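Long-range contacts in UPF0255 protein frsA (Vibrio vulnificus, PDB 4I4C), which probably hydrolyses carboxylic esters as a serine esterase of the alpha/beta-hydrolase clan: residues W48-R53 with W86-M91; A120-L125 with L158-K163; P192-I197 with H220-L225. All blocks are in the same frame, centred on the assembly; numbering follows the deposited sequence.

Contact 1: W48-R53 with W86-M91; sequences WYRNLR and WLDTVM
Asp88 reaches into the backbone of Trp48-Arg50 and is held there by both carboxylate oxygens, a compact example of one buried acid organising a loop without regular structure. Chi1 of 52° sets its CG between the backbone N and the carbonyl carbon, with CB already directed at the facing chain. Asp88 OD1 takes the N-H of Tyr49 on its syn lone pair, with Tyr49 N at 2.7 Å. Arg50 N meets Asp88 OD2 on the syn side at 2.9 Å, in a nearly straight bond (172°). Arg50 NH1 forms a salt bridge with the same Asp88 OD2 at 3.0 Å, on the anti side and 33° out of the carboxylate plane. The Arg50 chain, extended from CG to NE, passes OD2 with its methylenes before the guanidinium turns back to it. Three N-H groups and a positive charge thus surround the buried carboxylate, which would be expected to favour its ionised form.

This tight centre is flanked by aromatic packing. Trp86 lays one face against the backbone of Tyr49, whose CA stands 3.7 Å above the ring plane, and Tyr49 CB touches Trp86 CE3. Tyr49 OH reaches on to Asp318. The looser side is the partly exposed Trp48: its inner edge still packs closely, Trp48 CE3 lying 3.6 Å from Asp88 CB, but over one face Leu87 CB stands 4.1 Å from the six-membered ring centroid in a CH-pi contact, with Leu52 CD2 over the opposite face. A water accepts from Arg50 NH2.

Arg50 NE continues to Tyr137 O, and its guanidinium makes a cation-pi contact with Trp98. Trp86-Thr89 forms a type I beta turn, closed by Thr89 N to Trp86 O at 3.1 Å, and Asp88 occupies its third position: a turn-borne carboxylate that binds consecutive backbone amides of a neighbouring loop.

Contact 2: A120-L125 with L158-K163; sequences AASEAL and LEAAKK
Ser122 OG donates to the main-chain oxygen Ala160 O at 2.8 Å, the one hydrogen bond between these two helical segments. The serine oxygen is anti to its own backbone N (chi1 -169°), which carries it across to the facing helix, and it approaches the acceptor 35° out of the carbonyl plane. The small side chains of Ser122 and Ala160 are consistent with this close approach: their CA atoms are only 4.4 Å apart, and the segment axes close to 7.9 Å while running nearly antiparallel, at 161°. Beside the bond, Ala160 CB packs against Leu125 CB at 3.5 Å and also touches the backbone oxygen of Ser122. Leu125 then extends CD1 over the aliphatic part of Glu159, meeting CG at 3.6 Å. Toward the other end, Lys163 lays its methylenes over Ala121 and Ser122, with CE 3.7 Å from Ala121 CB; its ammonium end continues to Asn118 in a weak hydrogen bond. Ser122, Ala160 and Leu125 CB form the close centre, bordered by the long chains of Glu159 and Lys163. Helix 98-114 packs on Ala124 and Leu125, whereas Leu158 and Ala161 of helix 144-163 touch strand 167-175, placing the pair between a third helix and the edge of the large sheet.

Contact 3: P192-I197 with H220-L225; sequences PHPVVI and HDIAML
Strands 193-197 and 223-225 run parallel, their segment axes 4.7 Å apart at 31°, and the bonds alternate between the chains in the usual parallel fashion: Ala223 N to Pro194 O at 2.8 Å, Val196 N to Ala223 O at 2.9 Å, and Leu225 N to Val196 O at 2.9 Å. The side chains separate into two layers. On one face Val195 CG2, anti to its backbone N, touches Ala223 CB at 3.9 Å and Leu225 CB at 4.1 Å; Ile197 joins the same layer. On the other face Val196 and Met224 both meet Leu217 of helix 210-217; Val196 CG1 also packs on Ile222 CG2 at 3.9 Å. Before the regular pairing begins, the His193 side chain comes up against Asp221, CB lying 3.3 Å from Asp221 O. The polar ends of this pair look elsewhere: His193 NE2 bonds Asn188, and Asp221 OD1 bonds Thr187. Asp221, with positive phi, completes the Schellman motif that ends helix 210-217. Strand 193-199, that helix and strand 223-226 thus form a beta-alpha-beta crossover within the parallel part of the mixed sheet, whose strand order 1-2-4-3-5-6-7-8 is that of the alpha/beta-hydrolase fold.

In the fold
Following the chain from its N terminus, the three contacts close in series, none enclosing or crossing another. Contact 1 ties the loop after helix 31-44 to the one before helix 98-114, closing an excursion that includes helices 54-60 and 64-75. Contact 2 next brings the start of helix 121-136 against the end of helix 144-163, just before the chain enters the large mixed sheet at strand 167-175. Contact 3 then pairs two neighbouring strands within that sheet. Contacts 2 and 3 have centres about 20 Å apart, whereas contacts 1 and 3 lie about 37 Å apart, centre to centre, on opposite sides of the chain's centre.

Contact 1: W48-R53 with W86-M91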
loop_
_atom_site.group_PDB
_atom_site.type_symbol
_atom_site.label_atom_id
_atom_site.label_comp_id
_atom_site.label_asym_id
_atom_site.label_seq_id
_atom_site.Cartn_x
_atom_site.Cartn_y
_atom_site.Cartn_z
ATOM N N TRP A 48 -10.372 8.156 -16.326
ATOM C CA TRP A 48 -10.498 7.050 -15.403
ATOM C C TRP A 48 -10.909 7.618 -14.064
ATOM O O TRP A 48 -10.486 8.718 -13.712
ATOM C CB TRP A 48 -9.151 6.323 -15.249
ATOM C CG TRP A 48 -8.633 5.713 -16.504
ATOM C CD1 TRP A 48 -7.751 6.275 -17.382
ATOM C CD2 TRP A 48 -8.944 4.409 -17.026
ATOM N NE1 TRP A 48 -7.506 5.412 -18.420
ATOM C CE2 TRP A 48 -8.220 4.259 -18.224
ATOM C CE3 TRP A 48 -9.756 3.354 -16.590
ATOM C CZ2 TRP A 48 -8.287 3.099 -18.997
ATOM C CZ3 TRP A 48 -9.821 2.199 -17.362
ATOM C CH2 TRP A 48 -9.093 2.084 -18.553
ATOM N N TYR A 49 -11.755 6.890 -13.338
ATOM C CA TYR A 49 -12.092 7.248 -11.952
ATOM C C TYR A 49 -10.887 6.930 -11.071
ATOM O O TYR A 49 -10.318 7.815 -10.410
ATOM C CB TYR A 49 -13.326 6.473 -11.478
ATOM C CG TYR A 49 -13.395 6.303 -9.974
ATOM C CD1 TYR A 49 -13.674 7.378 -9.141
ATOM C CD2 TYR A 49 -13.175 5.055 -9.391
ATOM C CE1 TYR A 49 -13.724 7.210 -7.745
ATOM C CE2 TYR A 49 -13.237 4.879 -8.026
ATOM C CZ TYR A 49 -13.503 5.949 -7.205
ATOM O OH TYR A 49 -13.547 5.748 -5.841
ATOM N N ARG A 50 -10.483 5.663 -11.091
ATOM C CA ARG A 50 -9.277 5.237 -10.389
ATOM C C ARG A 50 -8.030 5.935 -10.912
ATOM O O ARG A 50 -7.937 6.242 -12.087
ATOM C CB ARG A 50 -9.103 3.726 -10.538
ATOM C CG ARG A 50 -10.110 2.950 -9.729
ATOM C CD ARG A 50 -10.168 1.515 -10.186
ATOM N NE ARG A 50 -11.188 0.752 -9.461
ATOM C CZ ARG A 50 -12.468 0.651 -9.829
ATOM N NH1 ARG A 50 -12.925 1.304 -10.899
ATOM N NH2 ARG A 50 -13.300 -0.083 -9.104
ATOM N N ASN A 51 -7.077 6.204 -10.023
ATOM C CA ASN A 51 -5.743 6.541 -10.478
ATOM C C ASN A 51 -5.080 5.250 -10.940
ATOM O O ASN A 51 -4.878 4.330 -10.154
ATOM C CB ASN A 51 -4.918 7.224 -9.385
ATOM C CG ASN A 51 -3.534 7.641 -9.871
ATOM O OD1 ASN A 51 -2.526 7.166 -9.362
ATOM N ND2 ASN A 51 -3.485 8.515 -10.877
ATOM N N LEU A 52 -4.799 5.180 -12.234
ATOM C CA LEU A 52 -4.142 4.031 -12.849
ATOM C C LEU A 52 -2.670 3.967 -12.461
ATOM O O LEU A 52 -1.932 4.942 -12.617
ATOM C CB LEU A 52 -4.242 4.142 -14.368
ATOM C CG LEU A 52 -5.136 3.138 -15.064
ATOM C CD1 LEU A 52 -6.471 3.075 -14.364
ATOM C CD2 LEU A 52 -5.269 3.519 -16.532
ATOM N N ARG A 53 -2.260 2.809 -11.960
ATOM C CA ARG A 53 -0.884 2.573 -11.533
ATOM C C ARG A 53 -0.208 1.509 -12.419
ATOM O O ARG A 53 0.380 0.554 -11.899
ATOM C CB ARG A 53 -0.889 2.068 -10.094
ATOM C CG ARG A 53 -1.762 2.878 -9.139
ATOM C CD ARG A 53 -0.931 3.787 -8.269
ATOM N NE ARG A 53 -1.745 4.825 -7.632
ATOM C CZ ARG A 53 -2.189 4.779 -6.378
ATOM N NH1 ARG A 53 -1.901 3.741 -5.603
ATOM N NH2 ARG A 53 -2.922 5.777 -5.897
ATOM N N TRP A 86 -15.528 8.317 -17.245
ATOM C CA TRP A 86 -14.657 7.423 -16.490
ATOM C C TRP A 86 -14.789 5.972 -16.960
ATOM O O TRP A 86 -15.727 5.274 -16.592
ATOM C CB TRP A 86 -14.965 7.548 -14.990
ATOM C CG TRP A 86 -14.535 8.876 -14.386
ATOM C CD1 TRP A 86 -13.677 9.788 -14.934
ATOM C CD2 TRP A 86 -14.957 9.429 -13.135
ATOM N NE1 TRP A 86 -13.521 10.866 -14.090
ATOM C CE2 TRP A 86 -14.299 10.672 -12.981
ATOM C CE3 TRP A 86 -15.822 8.996 -12.126
ATOM C CZ2 TRP A 86 -14.481 11.476 -11.862
ATOM C CZ3 TRP A 86 -16.006 9.807 -11.014
ATOM C CH2 TRP A 86 -15.342 11.029 -10.893
ATOM N N LEU A 87 -13.825 5.530 -17.761
ATOM C CA LEU A 87 -13.881 4.230 -18.433
ATOM C C LEU A 87 -14.021 3.025 -17.503
ATOM O O LEU A 87 -14.644 2.029 -17.860
ATOM C CB LEU A 87 -12.674 4.064 -19.365
ATOM C CG LEU A 87 -12.591 5.163 -20.422
ATOM C CD1 LEU A 87 -11.331 5.056 -21.257
ATOM C CD2 LEU A 87 -13.837 5.140 -21.306
ATOM N N ASP A 88 -13.450 3.122 -16.311
ATOM C CA ASP A 88 -13.501 2.037 -15.330
ATOM C C ASP A 88 -14.788 1.981 -14.489
ATOM O O ASP A 88 -14.847 1.250 -13.497
ATOM C CB ASP A 88 -12.293 2.123 -14.395
ATOM C CG ASP A 88 -12.137 3.499 -13.769
ATOM O OD1 ASP A 88 -12.382 4.498 -14.479
ATOM O OD2 ASP A 88 -11.796 3.581 -12.564
ATOM N N THR A 89 -15.831 2.716 -14.866
ATOM C CA THR A 89 -17.054 2.659 -14.043
ATOM C C THR A 89 -18.247 1.900 -14.652
ATOM O O THR A 89 -19.391 2.216 -14.350
ATOM C CB THR A 89 -17.522 4.053 -13.532
ATOM O OG1 THR A 89 -17.969 4.863 -14.629
ATOM C CG2 THR A 89 -16.382 4.780 -12.757
ATOM N N VAL A 90 -17.978 0.894 -15.475
ATOM C CA VAL A 90 -19.048 -0.003 -15.903
ATOM C C VAL A 90 -19.731 -0.573 -14.662
ATOM O O VAL A 90 -19.066 -1.089 -13.750
ATOM C CB VAL A 90 -18.528 -1.160 -16.807
ATOM C CG1 VAL A 90 -19.525 -2.317 -16.834
ATOM C CG2 VAL A 90 -18.255 -0.649 -18.197
ATOM N N MET A 91 -21.058 -0.474 -14.633
ATOM C CA MET A 91 -21.841 -0.874 -13.468
ATOM C C MET A 91 -22.218 -2.353 -13.445
ATOM O O MET A 91 -22.775 -2.880 -14.422
ATOM C CB MET A 91 -23.115 -0.038 -13.407
ATOM C CG MET A 91 -22.866 1.460 -13.337
ATOM S SD MET A 91 -24.417 2.393 -13.328
ATOM C CE MET A 91 -24.762 2.496 -15.071
HETATM O O HOH W 1 -16.014 0.063 -10.561
#

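Contact 2: A120-L125 with L158-K163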
loop_
_atom_site.group_PDB
_atom_site.type_symbol
_atom_site.label_atom_id
_atom_site.label_comp_id
_atom_site.label_asym_id
_atom_site.label_seq_id
_atom_site.Cartn_x
_atom_site.Cartn_y
_atom_site.Cartn_z
ATOM N N ALA A 120 6.630 -22.783 -9.813
ATOM C CA ALA A 120 5.843 -22.105 -10.832
ATOM C C ALA A 120 4.406 -21.961 -10.340
ATOM O O ALA A 120 3.824 -20.880 -10.404
ATOM C CB ALA A 120 5.903 -22.860 -12.136
ATOM N N ALA A 121 3.843 -23.058 -9.844
ATOM C CA ALA A 121 2.534 -23.032 -9.209
ATOM C C ALA A 121 2.443 -21.942 -8.128
ATOM O O ALA A 121 1.442 -21.222 -8.044
ATOM C CB ALA A 121 2.218 -24.384 -8.620
ATOM N N SER A 122 3.495 -21.832 -7.311
ATOM C CA SER A 122 3.558 -20.840 -6.240
ATOM C C SER A 122 3.486 -19.437 -6.822
ATOM O O SER A 122 2.698 -18.592 -6.378
ATOM C CB SER A 122 4.871 -20.988 -5.458
ATOM O OG SER A 122 4.845 -20.227 -4.270
ATOM N N GLU A 123 4.322 -19.199 -7.823
ATOM C CA GLU A 123 4.402 -17.889 -8.444
ATOM C C GLU A 123 3.128 -17.518 -9.195
ATOM O O GLU A 123 2.790 -16.336 -9.313
ATOM C CB GLU A 123 5.609 -17.824 -9.372
ATOM C CG GLU A 123 6.932 -17.794 -8.614
ATOM C CD GLU A 123 6.961 -16.701 -7.554
ATOM O OE1 GLU A 123 6.578 -15.553 -7.875
ATOM O OE2 GLU A 123 7.359 -16.992 -6.402
ATOM N N ALA A 124 2.416 -18.527 -9.693
ATOM C CA ALA A 124 1.208 -18.252 -10.441
ATOM C C ALA A 124 0.142 -17.802 -9.455
ATOM O O ALA A 124 -0.692 -16.951 -9.764
ATOM C CB ALA A 124 0.750 -19.499 -11.219
ATOM N N LEU A 125 0.185 -18.363 -8.254
ATOM C CA LEU A 125 -0.813 -18.014 -7.253
ATOM C C LEU A 125 -0.552 -16.611 -6.699
ATOM O O LEU A 125 -1.502 -15.872 -6.435
ATOM C CB LEU A 125 -0.902 -19.070 -6.139
ATOM C CG LEU A 125 -1.592 -20.391 -6.518
ATOM C CD1 LEU A 125 -1.262 -21.508 -5.529
ATOM C CD2 LEU A 125 -3.099 -20.206 -6.610
ATOM N N LEU A 158 -2.072 -17.161 0.594
ATOM C CA LEU A 158 -1.724 -18.253 1.499
ATOM C C LEU A 158 -1.473 -19.542 0.720
ATOM O O LEU A 158 -0.543 -20.288 1.029
ATOM C CB LEU A 158 -2.785 -18.429 2.589
ATOM C CG LEU A 158 -3.076 -17.164 3.409
ATOM C CD1 LEU A 158 -4.190 -17.400 4.421
ATOM C CD2 LEU A 158 -1.825 -16.651 4.114
ATOM N N GLU A 159 -2.275 -19.779 -0.322
ATOM C CA GLU A 159 -2.071 -20.939 -1.182
ATOM C C GLU A 159 -0.732 -20.868 -1.935
ATOM O O GLU A 159 -0.049 -21.878 -2.114
ATOM C CB GLU A 159 -3.261 -21.123 -2.147
ATOM C CG GLU A 159 -3.347 -22.500 -2.767
ATOM C CD GLU A 159 -3.257 -23.617 -1.733
ATOM O OE1 GLU A 159 -4.143 -23.691 -0.852
ATOM O OE2 GLU A 159 -2.291 -24.413 -1.796
ATOM N N ALA A 160 -0.347 -19.672 -2.361
ATOM C CA ALA A 160 0.984 -19.466 -2.928
ATOM C C ALA A 160 2.059 -19.721 -1.867
ATOM O O ALA A 160 3.057 -20.383 -2.132
ATOM C CB ALA A 160 1.124 -18.048 -3.456
ATOM N N ALA A 161 1.843 -19.174 -0.676
ATOM C CA ALA A 161 2.809 -19.304 0.419
ATOM C C ALA A 161 3.056 -20.767 0.760
ATOM O O ALA A 161 4.196 -21.193 0.976
ATOM C CB ALA A 161 2.315 -18.554 1.643
ATOM N N LYS A 162 1.967 -21.530 0.797
ATOM C CA LYS A 162 1.998 -22.950 1.123
ATOM C C LYS A 162 2.775 -23.745 0.075
ATOM O O LYS A 162 3.381 -24.772 0.382
ATOM C CB LYS A 162 0.566 -23.479 1.235
ATOM C CG LYS A 162 0.442 -24.830 1.904
ATOM C CD LYS A 162 1.052 -24.818 3.299
ATOM C CE LYS A 162 0.855 -26.158 3.978
ATOM N NZ LYS A 162 -0.579 -26.563 3.927
ATOM N N LYS A 163 2.763 -23.247 -1.156
ATOM C CA LYS A 163 3.415 -23.911 -2.281
ATOM C C LYS A 163 4.877 -23.499 -2.403
ATOM O O LYS A 163 5.677 -24.197 -3.026
ATOM C CB LYS A 163 2.669 -23.585 -3.583
ATOM C CG LYS A 163 2.963 -24.523 -4.750
ATOM C CD LYS A 163 2.220 -25.851 -4.620
ATOM C CE LYS A 163 2.505 -26.779 -5.811
ATOM N NZ LYS A 163 3.406 -27.937 -5.480
#

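Contact 3: P192-I197 with H220-L225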
loop_
_atom_site.group_PDB
_atom_site.type_symbol
_atom_site.label_atom_id
_atom_site.label_comp_id
_atom_site.label_asym_id
_atom_site.label_seq_id
_atom_site.Cartn_x
_atom_site.Cartn_y
_atom_site.Cartn_z
ATOM N N PRO A 192 18.113 -17.518 13.394
ATOM C CA PRO A 192 17.361 -16.257 13.459
ATOM C C PRO A 192 17.856 -15.245 12.426
ATOM O O PRO A 192 19.059 -15.006 12.329
ATOM C CB PRO A 192 17.628 -15.753 14.887
ATOM C CG PRO A 192 18.715 -16.656 15.440
ATOM C CD PRO A 192 18.588 -17.944 14.718
ATOM N N HIS A 193 16.931 -14.673 11.655
ATOM C CA HIS A 193 17.285 -13.784 10.551
ATOM C C HIS A 193 16.913 -12.337 10.837
ATOM O O HIS A 193 15.896 -12.065 11.500
ATOM C CB HIS A 193 16.576 -14.227 9.255
ATOM C CG HIS A 193 17.092 -15.513 8.700
ATOM N ND1 HIS A 193 18.392 -15.665 8.271
ATOM C CD2 HIS A 193 16.489 -16.712 8.515
ATOM C CE1 HIS A 193 18.570 -16.905 7.847
ATOM N NE2 HIS A 193 17.431 -17.559 7.981
ATOM N N PRO A 194 17.711 -11.400 10.300
ATOM C CA PRO A 194 17.352 -9.983 10.358
ATOM C C PRO A 194 16.006 -9.799 9.680
ATOM O O PRO A 194 15.645 -10.604 8.805
ATOM C CB PRO A 194 18.471 -9.298 9.563
ATOM C CG PRO A 194 19.023 -10.371 8.690
ATOM C CD PRO A 194 18.915 -11.635 9.484
ATOM N N VAL A 195 15.259 -8.775 10.081
ATOM C CA VAL A 195 13.878 -8.635 9.604
ATOM C C VAL A 195 13.531 -7.188 9.317
ATOM O O VAL A 195 13.997 -6.277 10.009
ATOM C CB VAL A 195 12.864 -9.242 10.632
ATOM C CG1 VAL A 195 12.905 -8.489 11.964
ATOM C CG2 VAL A 195 11.442 -9.286 10.056
ATOM N N VAL A 196 12.735 -6.964 8.281
ATOM C CA VAL A 196 12.189 -5.641 8.060
ATOM C C VAL A 196 10.669 -5.676 8.156
ATOM O O VAL A 196 10.026 -6.533 7.559
ATOM C CB VAL A 196 12.628 -5.058 6.711
ATOM C CG1 VAL A 196 14.111 -4.767 6.727
ATOM C CG2 VAL A 196 12.303 -6.016 5.590
ATOM N N ILE A 197 10.102 -4.761 8.931
ATOM C CA ILE A 197 8.664 -4.605 8.985
ATOM C C ILE A 197 8.318 -3.658 7.848
ATOM O O ILE A 197 8.987 -2.640 7.673
ATOM C CB ILE A 197 8.205 -4.010 10.312
ATOM C CG1 ILE A 197 8.707 -4.877 11.478
ATOM C CG2 ILE A 197 6.671 -3.902 10.328
ATOM C CD1 ILE A 197 8.593 -4.227 12.834
ATOM N N HIS A 220 19.367 -11.690 0.680
ATOM C CA HIS A 220 20.220 -11.365 1.821
ATOM C C HIS A 220 19.749 -12.048 3.099
ATOM O O HIS A 220 20.189 -11.700 4.198
ATOM C CB HIS A 220 20.258 -9.855 2.035
ATOM C CG HIS A 220 20.887 -9.105 0.907
ATOM N ND1 HIS A 220 20.151 -8.533 -0.110
ATOM C CD2 HIS A 220 22.183 -8.841 0.627
ATOM C CE1 HIS A 220 20.967 -7.945 -0.964
ATOM N NE2 HIS A 220 22.206 -8.115 -0.540
ATOM N N ASP A 221 18.845 -13.009 2.946
ATOM C CA ASP A 221 18.231 -13.698 4.082
ATOM C C ASP A 221 17.528 -12.751 5.061
ATOM O O ASP A 221 17.343 -13.086 6.219
ATOM C CB ASP A 221 19.256 -14.569 4.811
ATOM C CG ASP A 221 19.705 -15.752 3.979
ATOM O OD1 ASP A 221 18.838 -16.483 3.449
ATOM O OD2 ASP A 221 20.926 -15.948 3.842
ATOM N N ILE A 222 17.131 -11.579 4.579
ATOM C CA ILE A 222 16.336 -10.654 5.368
ATOM C C ILE A 222 14.851 -11.027 5.310
ATOM O O ILE A 222 14.223 -11.000 4.243
ATOM C CB ILE A 222 16.512 -9.197 4.885
ATOM C CG1 ILE A 222 17.969 -8.758 5.023
ATOM C CG2 ILE A 222 15.584 -8.244 5.673
ATOM C CD1 ILE A 222 18.203 -7.353 4.576
ATOM N N ALA A 223 14.296 -11.377 6.462
ATOM C CA ALA A 223 12.882 -11.688 6.560
ATOM C C ALA A 223 12.024 -10.448 6.336
ATOM O O ALA A 223 12.401 -9.338 6.709
ATOM C CB ALA A 223 12.562 -12.318 7.907
ATOM N N MET A 224 10.859 -10.643 5.728
ATOM C CA MET A 224 9.937 -9.539 5.540
ATOM C C MET A 224 8.684 -9.780 6.352
ATOM O O MET A 224 8.105 -10.854 6.297
ATOM C CB MET A 224 9.589 -9.352 4.064
ATOM C CG MET A 224 8.506 -8.312 3.838
ATOM S SD MET A 224 8.185 -7.934 2.109
ATOM C CE MET A 224 7.062 -9.245 1.657
ATOM N N LEU A 225 8.265 -8.775 7.105
ATOM C CA LEU A 225 7.082 -8.899 7.936
ATOM C C LEU A 225 6.111 -7.814 7.521
ATOM O O LEU A 225 6.307 -6.653 7.853
ATOM C CB LEU A 225 7.455 -8.749 9.407
ATOM C CG LEU A 225 6.333 -8.893 10.427
ATOM C CD1 LEU A 225 5.694 -10.265 10.296
ATOM C CD2 LEU A 225 6.877 -8.690 11.830
#